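Local coordinates for protein CDP-glucose 4,6-dehydratase (Salmonella enterica subsp. enterica serovar Typhi, PDB 1WVG) that catalyses the NAD(+)-dependent conversion of CDP-D-glucose to CDP-4-dehydro-6-deoxy-D-glucose and water, an early step toward CDP-3,6-dideoxy-D-mannose for bacterial O-antigen synthesis, at residues S23-W28 with E237-Y242; A126-T131 with Q247-E252; F256-N261 with N311-W316. One frame throughout, in Å; residues are numbered along the deposited sequence.

Interaction 1: S23-W28 with E237-Y242; sequences SWLSLW and EPLSGY
The six-membered ring of Trp28 reaches helix 236-251 with CZ3 and CH2, met obliquely by Leu239 and Ser240. CZ3 of Trp28 lies 3.8 Å from CB of Leu239, and CH2 of Trp28 reaches to 3.9 Å from CB of Ser240. Trp28 and Leu239 run past each other in opposite directions, the indole lying alongside the leucine stem. The other flat group, Tyr242, has one face on the backbone carbon of Pro238, a contact within its own helix. CG of Trp28 is anti to its backbone N (chi1 -158°), which carries the ring toward helix 236-251.

Leu239 fills the centre of the contact with its two methyls. Its CD1 points into the backbone of the opposite helix, 3.6 Å from N of Leu25 and 3.7 Å from CB of Trp24, while CD2 lies against the Leu25 side chain. The indole of Trp24 turns away, and its NE1 hydrogen-bonds to Gly199 O. No hydrogen bond links the two segments. Ser240 OG bonds back to Glu237 O within its own helix, at 2.6 Å, and has Tyr353 OH as a further partner; the Glu237 carbonyl also accepts the helical bond from Gly241 N.

The short helical segments approach to 10.5 Å between axes and cross at -54°. Helix 20-31, which follows the first strand of the Rossmann fold, is packed on helix 236-251; Ile350 and Met354 of helix 342-355 touch Trp28, and Pro238 and Tyr242 rest on strand 187-197.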
loop_
_atom_site.group_PDB
_atom_site.type_symbol
_atom_site.label_atom_id
_atom_site.label_comp_id
_atom_site.label_asym_id
_atom_site.label_seq_id
_atom_site.Cartn_x
_atom_site.Cartn_y
_atom_site.Cartn_z
ATOM N N SER A 23 36.418 -9.823 -5.679
ATOM C CA SER A 23 37.621 -10.534 -5.303
ATOM C C SER A 23 37.324 -11.639 -4.345
ATOM O O SER A 23 37.837 -12.750 -4.452
ATOM C CB SER A 23 38.606 -9.592 -4.648
ATOM O OG SER A 23 39.129 -8.768 -5.651
ATOM N N TRP A 24 36.487 -11.327 -3.377
ATOM C CA TRP A 24 36.151 -12.351 -2.399
ATOM C C TRP A 24 35.356 -13.466 -3.069
ATOM O O TRP A 24 35.546 -14.672 -2.816
ATOM C CB TRP A 24 35.381 -11.753 -1.221
ATOM C CG TRP A 24 36.200 -11.089 -0.148
ATOM C CD1 TRP A 24 36.323 -9.754 0.052
ATOM C CD2 TRP A 24 36.929 -11.716 0.907
ATOM N NE1 TRP A 24 37.104 -9.489 1.163
ATOM C CE2 TRP A 24 37.477 -10.683 1.725
ATOM C CE3 TRP A 24 37.212 -13.037 1.220
ATOM C CZ2 TRP A 24 38.269 -10.958 2.861
ATOM C CZ3 TRP A 24 37.980 -13.307 2.348
ATOM C CH2 TRP A 24 38.498 -12.293 3.170
ATOM N N LEU A 25 34.477 -13.032 -3.955
ATOM C CA LEU A 25 33.690 -14.028 -4.659
ATOM C C LEU A 25 34.563 -14.882 -5.563
ATOM O O LEU A 25 34.505 -16.122 -5.565
ATOM C CB LEU A 25 32.545 -13.392 -5.501
ATOM C CG LEU A 25 31.664 -14.450 -6.176
ATOM C CD1 LEU A 25 31.047 -15.383 -5.141
ATOM C CD2 LEU A 25 30.584 -13.790 -7.021
ATOM N N SER A 26 35.363 -14.206 -6.369
ATOM C CA SER A 26 36.210 -14.982 -7.279
ATOM C C SER A 26 37.117 -15.978 -6.551
ATOM O O SER A 26 37.309 -17.148 -6.920
ATOM C CB SER A 26 37.001 -14.046 -8.171
ATOM O OG SER A 26 36.108 -13.159 -8.811
ATOM N N LEU A 27 37.682 -15.488 -5.470
ATOM C CA LEU A 27 38.507 -16.319 -4.666
ATOM C C LEU A 27 37.731 -17.542 -4.175
ATOM O O LEU A 27 38.143 -18.701 -4.343
ATOM C CB LEU A 27 38.940 -15.496 -3.483
ATOM C CG LEU A 27 39.939 -16.267 -2.661
ATOM C CD1 LEU A 27 41.078 -16.692 -3.574
ATOM C CD2 LEU A 27 40.498 -15.326 -1.595
ATOM N N TRP A 28 36.574 -17.274 -3.569
ATOM C CA TRP A 28 35.730 -18.345 -3.054
ATOM C C TRP A 28 35.485 -19.398 -4.111
ATOM O O TRP A 28 35.692 -20.610 -3.933
ATOM C CB TRP A 28 34.342 -17.789 -2.638
ATOM C CG TRP A 28 33.641 -18.696 -1.643
ATOM C CD1 TRP A 28 33.861 -20.036 -1.487
ATOM C CD2 TRP A 28 32.671 -18.317 -0.630
ATOM N NE1 TRP A 28 33.092 -20.522 -0.453
ATOM C CE2 TRP A 28 32.340 -19.483 0.085
ATOM C CE3 TRP A 28 32.050 -17.105 -0.260
ATOM C CZ2 TRP A 28 31.419 -19.444 1.159
ATOM C CZ3 TRP A 28 31.156 -17.058 0.806
ATOM C CH2 TRP A 28 30.845 -18.229 1.503
ATOM N N GLU A 237 28.798 -13.146 3.971
ATOM C CA GLU A 237 27.387 -13.459 4.162
ATOM C C GLU A 237 26.497 -13.402 2.919
ATOM O O GLU A 237 25.858 -14.398 2.567
ATOM C CB GLU A 237 26.823 -12.643 5.325
ATOM C CG GLU A 237 27.725 -12.819 6.560
ATOM C CD GLU A 237 27.147 -13.780 7.558
ATOM O OE1 GLU A 237 26.687 -14.867 7.250
ATOM O OE2 GLU A 237 27.152 -13.306 8.779
ATOM N N PRO A 238 26.433 -12.246 2.254
ATOM C CA PRO A 238 25.596 -12.138 1.080
ATOM C C PRO A 238 26.183 -13.002 -0.008
ATOM O O PRO A 238 25.445 -13.628 -0.749
ATOM C CB PRO A 238 25.631 -10.676 0.655
ATOM C CG PRO A 238 26.813 -10.025 1.366
ATOM C CD PRO A 238 27.223 -10.991 2.458
ATOM N N LEU A 239 27.536 -13.055 -0.090
ATOM C CA LEU A 239 28.176 -13.907 -1.082
ATOM C C LEU A 239 27.610 -15.321 -1.037
ATOM O O LEU A 239 27.316 -15.929 -2.058
ATOM C CB LEU A 239 29.700 -13.965 -0.897
ATOM C CG LEU A 239 30.328 -12.664 -1.409
ATOM C CD1 LEU A 239 31.847 -12.776 -1.567
ATOM C CD2 LEU A 239 29.656 -12.295 -2.715
ATOM N N SER A 240 27.499 -15.852 0.167
ATOM C CA SER A 240 26.938 -17.213 0.398
ATOM C C SER A 240 25.537 -17.267 -0.164
ATOM O O SER A 240 25.145 -18.244 -0.813
ATOM C CB SER A 240 26.964 -17.668 1.874
ATOM O OG SER A 240 26.073 -16.947 2.696
ATOM N N GLY A 241 24.796 -16.180 0.092
ATOM C CA GLY A 241 23.458 -16.096 -0.434
ATOM C C GLY A 241 23.513 -16.117 -1.945
ATOM O O GLY A 241 22.769 -16.879 -2.588
ATOM N N TYR A 242 24.407 -15.295 -2.537
ATOM C CA TYR A 242 24.527 -15.283 -4.014
ATOM C C TYR A 242 24.875 -16.677 -4.569
ATOM O O TYR A 242 24.440 -17.096 -5.634
ATOM C CB TYR A 242 25.671 -14.396 -4.559
ATOM C CG TYR A 242 25.587 -12.965 -4.139
ATOM C CD1 TYR A 242 24.485 -12.501 -3.417
ATOM C CD2 TYR A 242 26.617 -12.073 -4.449
ATOM C CE1 TYR A 242 24.398 -11.152 -3.050
ATOM C CE2 TYR A 242 26.553 -10.734 -4.050
ATOM C CZ TYR A 242 25.434 -10.265 -3.359
ATOM O OH TYR A 242 25.351 -8.939 -2.949
#

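Interaction 2: A126-T131 with Q247-E252; sequences AVVNIT and QRLYTE. With APR (adenosine-5-diphosphoribose), chain C.
Apolar helix-on-sheet packing joins Ala126 and Val128 to Leu249, setting the C-terminal end of helix 236-251 against strand 126-130 in the parallel sheet of the Rossmann fold. The strand is an inner one, paired with strands 83-86 and 187-197. Its short segment and that of the helix run in roughly opposite directions, 143° apart, with their axes approaching to 7.7 Å.

The close approach is consistent with the small side chain of Ala126: its CB is 3.6 Å from CB of Leu249, and the CA atoms of this pair are 5.4 Å apart. From there Leu249 extends along the strand. Its CG is anti to its own carbonyl carbon (chi1 -76°), and CD1 ends over the backbone at 3.6 Å from Val127 O. The same methyl crosses the Val128 side chain, 4.1 Å from CG2. Val127 itself directs its side chain away from the helix and touches Leu188 of the neighbouring strand. No hydrogen bond spans the two segments; the contact is mainly apolar and buried.

At its end the helix carries a salt bridge between Arg248 NH1 and Glu252 OE2, 3.0 Å long, with Lys255 as a second partner for Glu252 through OE1. The opposite end of the strand leads to the dinucleotide site, as expected for the C-terminal edge of a Rossmann sheet. There Thr131 O lies 3.8 Å from C1D of the bound adenosine-5-diphosphoribose, and Ile130 CG2 touches the terminal ribose 3.4 Å from its ring oxygen O4D.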
loop_
_atom_site.group_PDB
_atom_site.type_symbol
_atom_site.label_atom_id
_atom_site.label_comp_id
_atom_site.label_asym_id
_atom_site.label_seq_id
_atom_site.Cartn_x
_atom_site.Cartn_y
_atom_site.Cartn_z
ATOM N N ALA A 126 22.183 -19.741 -15.155
ATOM C CA ALA A 126 21.827 -18.961 -14.004
ATOM C C ALA A 126 22.469 -17.614 -14.086
ATOM O O ALA A 126 23.626 -17.521 -14.451
ATOM C CB ALA A 126 22.317 -19.668 -12.752
ATOM N N VAL A 127 21.688 -16.593 -13.797
ATOM C CA VAL A 127 22.158 -15.233 -13.794
ATOM C C VAL A 127 21.789 -14.621 -12.454
ATOM O O VAL A 127 20.625 -14.607 -12.046
ATOM C CB VAL A 127 21.627 -14.394 -14.942
ATOM C CG1 VAL A 127 22.269 -13.005 -14.886
ATOM C CG2 VAL A 127 21.914 -15.050 -16.281
ATOM N N VAL A 128 22.817 -14.161 -11.758
ATOM C CA VAL A 128 22.682 -13.524 -10.458
ATOM C C VAL A 128 23.032 -12.049 -10.581
ATOM O O VAL A 128 24.202 -11.677 -10.637
ATOM C CB VAL A 128 23.499 -14.181 -9.361
ATOM C CG1 VAL A 128 23.245 -13.452 -8.050
ATOM C CG2 VAL A 128 23.096 -15.661 -9.232
ATOM N N ASN A 129 21.999 -11.199 -10.643
ATOM C CA ASN A 129 22.169 -9.759 -10.773
ATOM C C ASN A 129 22.285 -9.068 -9.401
ATOM O O ASN A 129 21.339 -8.962 -8.641
ATOM C CB ASN A 129 21.072 -9.154 -11.697
ATOM C CG ASN A 129 21.029 -7.626 -11.722
ATOM O OD1 ASN A 129 22.079 -7.006 -11.814
ATOM N ND2 ASN A 129 19.844 -6.999 -11.626
ATOM N N ILE A 130 23.469 -8.590 -9.070
ATOM C CA ILE A 130 23.680 -7.911 -7.822
ATOM C C ILE A 130 23.225 -6.463 -7.878
ATOM O O ILE A 130 23.761 -5.642 -8.633
ATOM C CB ILE A 130 25.153 -7.898 -7.436
ATOM C CG1 ILE A 130 25.548 -9.259 -6.868
ATOM C CG2 ILE A 130 25.336 -6.801 -6.377
ATOM C CD1 ILE A 130 25.453 -10.366 -7.881
ATOM N N THR A 131 22.224 -6.118 -7.069
ATOM C CA THR A 131 21.771 -4.741 -7.074
ATOM C C THR A 131 22.291 -4.047 -5.814
ATOM O O THR A 131 23.500 -3.893 -5.629
ATOM C CB THR A 131 20.257 -4.559 -7.379
ATOM O OG1 THR A 131 19.487 -5.190 -6.367
ATOM C CG2 THR A 131 19.924 -5.176 -8.727
ATOM N N GLN A 247 23.102 -21.860 -7.300
ATOM C CA GLN A 247 22.937 -23.294 -7.277
ATOM C C GLN A 247 21.500 -23.685 -7.666
ATOM O O GLN A 247 21.234 -24.466 -8.588
ATOM C CB GLN A 247 23.287 -23.749 -5.860
ATOM C CG GLN A 247 24.814 -23.915 -5.720
ATOM C CD GLN A 247 25.324 -24.023 -4.291
ATOM O OE1 GLN A 247 26.516 -23.770 -4.040
ATOM N NE2 GLN A 247 24.442 -24.381 -3.352
ATOM N N ARG A 248 20.566 -23.092 -6.930
ATOM C CA ARG A 248 19.139 -23.295 -7.112
ATOM C C ARG A 248 18.658 -22.898 -8.479
ATOM O O ARG A 248 17.873 -23.602 -9.091
ATOM C CB ARG A 248 18.363 -22.548 -6.058
ATOM C CG ARG A 248 18.839 -23.091 -4.727
ATOM C CD ARG A 248 18.265 -24.478 -4.469
ATOM N NE ARG A 248 17.424 -24.420 -3.286
ATOM C CZ ARG A 248 16.327 -25.131 -3.063
ATOM N NH1 ARG A 248 15.877 -26.048 -3.927
ATOM N NH2 ARG A 248 15.663 -24.906 -1.918
ATOM N N LEU A 249 19.149 -21.778 -8.978
ATOM C CA LEU A 249 18.738 -21.330 -10.313
ATOM C C LEU A 249 19.215 -22.311 -11.360
ATOM O O LEU A 249 18.611 -22.470 -12.418
ATOM C CB LEU A 249 19.299 -19.935 -10.717
ATOM C CG LEU A 249 18.598 -18.737 -10.066
ATOM C CD1 LEU A 249 19.498 -17.491 -10.174
ATOM C CD2 LEU A 249 17.253 -18.495 -10.761
ATOM N N TYR A 250 20.349 -22.933 -11.063
ATOM C CA TYR A 250 20.932 -23.873 -12.004
ATOM C C TYR A 250 19.977 -24.992 -12.366
ATOM O O TYR A 250 19.773 -25.341 -13.536
ATOM C CB TYR A 250 22.238 -24.473 -11.480
ATOM C CG TYR A 250 23.108 -24.843 -12.644
ATOM C CD1 TYR A 250 24.044 -23.933 -13.133
ATOM C CD2 TYR A 250 23.007 -26.093 -13.261
ATOM C CE1 TYR A 250 24.869 -24.254 -14.215
ATOM C CE2 TYR A 250 23.827 -26.433 -14.342
ATOM C CZ TYR A 250 24.758 -25.505 -14.824
ATOM O OH TYR A 250 25.570 -25.808 -15.900
ATOM N N THR A 251 19.377 -25.535 -11.330
ATOM C CA THR A 251 18.440 -26.591 -11.557
ATOM C C THR A 251 16.928 -26.240 -11.578
ATOM O O THR A 251 16.169 -26.923 -12.266
ATOM C CB THR A 251 18.880 -27.752 -10.702
ATOM O OG1 THR A 251 19.128 -27.250 -9.402
ATOM C CG2 THR A 251 20.174 -28.232 -11.365
ATOM N N GLU A 252 16.494 -25.163 -10.871
ATOM C CA GLU A 252 15.093 -24.675 -10.791
ATOM C C GLU A 252 14.969 -23.191 -11.085
ATOM O O GLU A 252 14.526 -22.362 -10.275
ATOM C CB GLU A 252 14.417 -24.989 -9.451
ATOM C CG GLU A 252 14.812 -26.382 -8.923
ATOM C CD GLU A 252 14.275 -26.669 -7.548
ATOM O OE1 GLU A 252 13.098 -26.566 -7.249
ATOM O OE2 GLU A 252 15.207 -26.995 -6.697
HETATM N N1 APR C . 32.951 -1.500 -16.432
HETATM C C2 APR C . 33.379 -2.629 -15.818
HETATM N N3 APR C . 33.593 -2.836 -14.554
HETATM C C4 APR C . 33.300 -1.748 -13.812
HETATM C C5 APR C . 32.839 -0.548 -14.255
HETATM C C6 APR C . 32.669 -0.411 -15.666
HETATM N N6 APR C . 32.195 0.663 -16.322
HETATM N N7 APR C . 32.631 0.320 -13.191
HETATM C C8 APR C . 32.990 -0.376 -12.123
HETATM N N9 APR C . 33.401 -1.632 -12.446
HETATM C "C1'" APR C . 33.886 -2.693 -11.581
HETATM C "C2'" APR C . 35.156 -2.288 -10.886
HETATM O "O2'" APR C . 36.261 -2.358 -11.800
HETATM C "C3'" APR C . 35.193 -3.370 -9.805
HETATM O "O3'" APR C . 35.625 -4.677 -10.212
HETATM O "O4'" APR C . 32.985 -2.864 -10.534
HETATM C "C4'" APR C . 33.692 -3.381 -9.404
HETATM C "C5'" APR C . 33.333 -2.455 -8.280
HETATM O "O5'" APR C . 33.936 -2.987 -7.075
HETATM P PA APR C . 34.086 -2.092 -5.723
HETATM O O1A APR C . 34.220 -0.603 -6.012
HETATM O O2A APR C . 35.073 -2.819 -4.781
HETATM O O3A APR C . 32.647 -2.250 -5.103
HETATM P PB APR C . 32.043 -3.546 -4.328
HETATM O O1B APR C . 31.927 -3.147 -2.876
HETATM O O2B APR C . 32.768 -4.827 -4.700
HETATM O O5D APR C . 30.637 -3.657 -5.067
HETATM C C5D APR C . 30.379 -4.835 -5.848
HETATM O O4D APR C . 28.014 -5.043 -5.129
HETATM O O1D APR C . 27.158 -3.605 -3.494
HETATM C C1D APR C . 27.212 -3.917 -4.916
HETATM O O2D APR C . 27.010 -1.804 -6.141
HETATM C C2D APR C . 27.924 -2.793 -5.630
HETATM O O3D APR C . 27.416 -3.641 -7.798
HETATM C C3D APR C . 28.478 -3.493 -6.858
HETATM C C4D APR C . 28.923 -4.805 -6.254
#

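Interaction 3: F256-N261 with N311-W316; sequences FSEGWN and NMQLGW
Leu314 lays its CD1 methyl over one face of the Trp260 indole, a CH-pi contact that packs helix 308-314 against strand 259-262 of the Rossmann sheet. The methyl is 3.9 Å from the centroid of the six-membered ring, 22° off its normal, and the two side chains meet tip to tip. CG of Leu314 is anti to its carbonyl carbon (chi1 -77°), which brings the fork toward the rings. The second branch, CD2, turns to Phe256 and lies 3.8 Å from its CD2; the leucine fork thereby touches both aromatic residues.

Gln313 adds the outer part of the contact. Its CB sits at the edge of the indole in the ring plane, 3.8 Å from Trp260 CH2, and its amide plane stands almost perpendicular to the indole. Glu258 comes near this amide, but its carboxylate forms a salt bridge with Lys309, which also makes a cation-pi contact with Trp260.

Within 311-316, Asn311 ND2 donates to Trp316 O at 2.6 Å, nearly in line with the carbonyl, and ties the helix to the chain after Gly315, where phi is positive. The indole of Trp260 is held by its own segment: NE1 gives a nearly straight bond, 173° at the hydrogen, to Phe256 O at 3.1 Å. That oxygen also accepts from Glu258 N, and both donors reach it from the same face of the carbonyl plane.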
loop_
_atom_site.group_PDB
_atom_site.type_symbol
_atom_site.label_atom_id
_atom_site.label_comp_id
_atom_site.label_asym_id
_atom_site.label_seq_id
_atom_site.Cartn_x
_atom_site.Cartn_y
_atom_site.Cartn_z
ATOM N N PHE A 256 13.239 -19.884 -8.707
ATOM C CA PHE A 256 13.928 -18.898 -7.882
ATOM C C PHE A 256 14.254 -17.630 -8.625
ATOM O O PHE A 256 15.001 -16.820 -8.137
ATOM C CB PHE A 256 15.202 -19.504 -7.302
ATOM C CG PHE A 256 14.838 -20.674 -6.462
ATOM C CD1 PHE A 256 14.857 -21.954 -7.020
ATOM C CD2 PHE A 256 14.467 -20.500 -5.125
ATOM C CE1 PHE A 256 14.488 -23.049 -6.238
ATOM C CE2 PHE A 256 14.064 -21.577 -4.333
ATOM C CZ PHE A 256 14.083 -22.851 -4.912
ATOM N N SER A 257 13.708 -17.504 -9.828
ATOM C CA SER A 257 13.903 -16.372 -10.726
ATOM C C SER A 257 13.104 -15.146 -10.256
ATOM O O SER A 257 12.065 -14.797 -10.813
ATOM C CB SER A 257 13.550 -16.813 -12.156
ATOM O OG SER A 257 13.918 -15.844 -13.124
ATOM N N GLU A 258 13.608 -14.513 -9.185
ATOM C CA GLU A 258 12.996 -13.344 -8.546
ATOM C C GLU A 258 13.987 -12.532 -7.699
ATOM O O GLU A 258 15.189 -12.706 -7.787
ATOM C CB GLU A 258 11.807 -13.780 -7.679
ATOM C CG GLU A 258 12.097 -15.052 -6.883
ATOM C CD GLU A 258 10.852 -15.576 -6.238
ATOM O OE1 GLU A 258 10.348 -15.057 -5.271
ATOM O OE2 GLU A 258 10.369 -16.632 -6.828
ATOM N N GLY A 259 13.476 -11.662 -6.846
ATOM C CA GLY A 259 14.316 -10.845 -6.008
ATOM C C GLY A 259 14.469 -11.419 -4.630
ATOM O O GLY A 259 13.534 -11.980 -4.059
ATOM N N TRP A 260 15.683 -11.256 -4.114
ATOM C CA TRP A 260 16.020 -11.765 -2.811
ATOM C C TRP A 260 16.860 -10.797 -2.000
ATOM O O TRP A 260 17.840 -10.289 -2.543
ATOM C CB TRP A 260 16.866 -13.058 -3.009
ATOM C CG TRP A 260 16.129 -14.136 -3.795
ATOM C CD1 TRP A 260 16.167 -14.349 -5.139
ATOM C CD2 TRP A 260 15.242 -15.124 -3.241
ATOM N NE1 TRP A 260 15.387 -15.422 -5.441
ATOM C CE2 TRP A 260 14.798 -15.908 -4.307
ATOM C CE3 TRP A 260 14.830 -15.429 -1.931
ATOM C CZ2 TRP A 260 13.932 -16.980 -4.091
ATOM C CZ3 TRP A 260 13.995 -16.495 -1.709
ATOM C CH2 TRP A 260 13.556 -17.237 -2.801
ATOM N N ASN A 261 16.503 -10.582 -0.720
ATOM C CA ASN A 261 17.291 -9.762 0.199
ATOM C C ASN A 261 18.235 -10.702 0.967
ATOM O O ASN A 261 17.833 -11.813 1.418
ATOM C CB ASN A 261 16.453 -9.090 1.330
ATOM C CG ASN A 261 15.521 -8.003 0.895
ATOM O OD1 ASN A 261 15.710 -7.437 -0.202
ATOM N ND2 ASN A 261 14.511 -7.736 1.740
ATOM N N ASN A 311 15.253 -16.712 4.286
ATOM C CA ASN A 311 15.322 -17.653 5.373
ATOM C C ASN A 311 14.420 -18.842 5.120
ATOM O O ASN A 311 14.853 -19.999 5.192
ATOM C CB ASN A 311 14.944 -17.039 6.712
ATOM C CG ASN A 311 15.828 -15.883 7.110
ATOM O OD1 ASN A 311 15.373 -14.983 7.844
ATOM N ND2 ASN A 311 17.090 -15.897 6.659
ATOM N N MET A 312 13.155 -18.540 4.843
ATOM C CA MET A 312 12.164 -19.585 4.585
ATOM C C MET A 312 12.321 -20.262 3.255
ATOM O O MET A 312 12.317 -21.469 3.156
ATOM C CB MET A 312 10.716 -19.111 4.416
ATOM C CG MET A 312 10.291 -17.914 5.204
ATOM S SD MET A 312 10.819 -17.955 6.917
ATOM C CE MET A 312 9.510 -16.895 7.604
ATOM N N GLN A 313 12.343 -19.458 2.222
ATOM C CA GLN A 313 12.392 -19.984 0.872
ATOM C C GLN A 313 13.687 -20.626 0.334
ATOM O O GLN A 313 13.607 -21.598 -0.440
ATOM C CB GLN A 313 11.581 -19.137 -0.157
ATOM C CG GLN A 313 10.210 -18.688 0.378
ATOM C CD GLN A 313 9.416 -17.766 -0.551
ATOM O OE1 GLN A 313 8.357 -17.231 -0.174
ATOM N NE2 GLN A 313 9.915 -17.556 -1.768
ATOM N N LEU A 314 14.851 -20.082 0.706
ATOM C CA LEU A 314 16.121 -20.629 0.242
ATOM C C LEU A 314 16.733 -21.420 1.366
ATOM O O LEU A 314 17.691 -22.184 1.155
ATOM C CB LEU A 314 17.135 -19.503 -0.107
ATOM C CG LEU A 314 16.869 -18.820 -1.444
ATOM C CD1 LEU A 314 17.709 -17.561 -1.549
ATOM C CD2 LEU A 314 17.205 -19.776 -2.592
ATOM N N GLY A 315 16.162 -21.176 2.556
ATOM C CA GLY A 315 16.581 -21.736 3.828
ATOM C C GLY A 315 17.968 -21.174 4.150
ATOM O O GLY A 315 18.819 -21.852 4.695
ATOM N N TRP A 316 18.226 -19.914 3.787
ATOM C CA TRP A 316 19.535 -19.322 4.029
ATOM C C TRP A 316 19.563 -18.480 5.296
ATOM O O TRP A 316 18.659 -17.698 5.547
ATOM C CB TRP A 316 19.955 -18.466 2.789
ATOM C CG TRP A 316 21.165 -17.586 2.992
ATOM C CD1 TRP A 316 22.461 -17.856 2.625
ATOM C CD2 TRP A 316 21.198 -16.301 3.642
ATOM N NE1 TRP A 316 23.291 -16.831 2.991
ATOM C CE2 TRP A 316 22.542 -15.860 3.606
ATOM C CE3 TRP A 316 20.211 -15.490 4.207
ATOM C CZ2 TRP A 316 22.914 -14.640 4.139
ATOM C CZ3 TRP A 316 20.585 -14.284 4.724
ATOM C CH2 TRP A 316 21.914 -13.879 4.696
#

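How the interactions relate
Helix 236-251 is shared by interactions 1 and 2: its early turns form interaction 1 and its last turns interaction 2, whose centres lie 13 Å apart. Tyr242 CE2 packs 3.3 Å from Ile130 CG1, joining the two. Interaction 3 follows on the same sheet, 11 Å from interaction 2 between centres; Leu249 CD2 lies 3.8 Å from Phe256 C. Trp316 of interaction 3 connects to interaction 1 through a probable hydrogen bond, NE1 to Ser240 OG, of 2.8 Å. Only interaction 2 touches the adenosine-5-diphosphoribose. The side chain of Trp24 is about 8 Å from the bound adenosine-5-diphosphoribose. The side chain of Trp260 is about 14 Å from the same ligand, and that of Leu239 about 12 Å from the CDP-xylose.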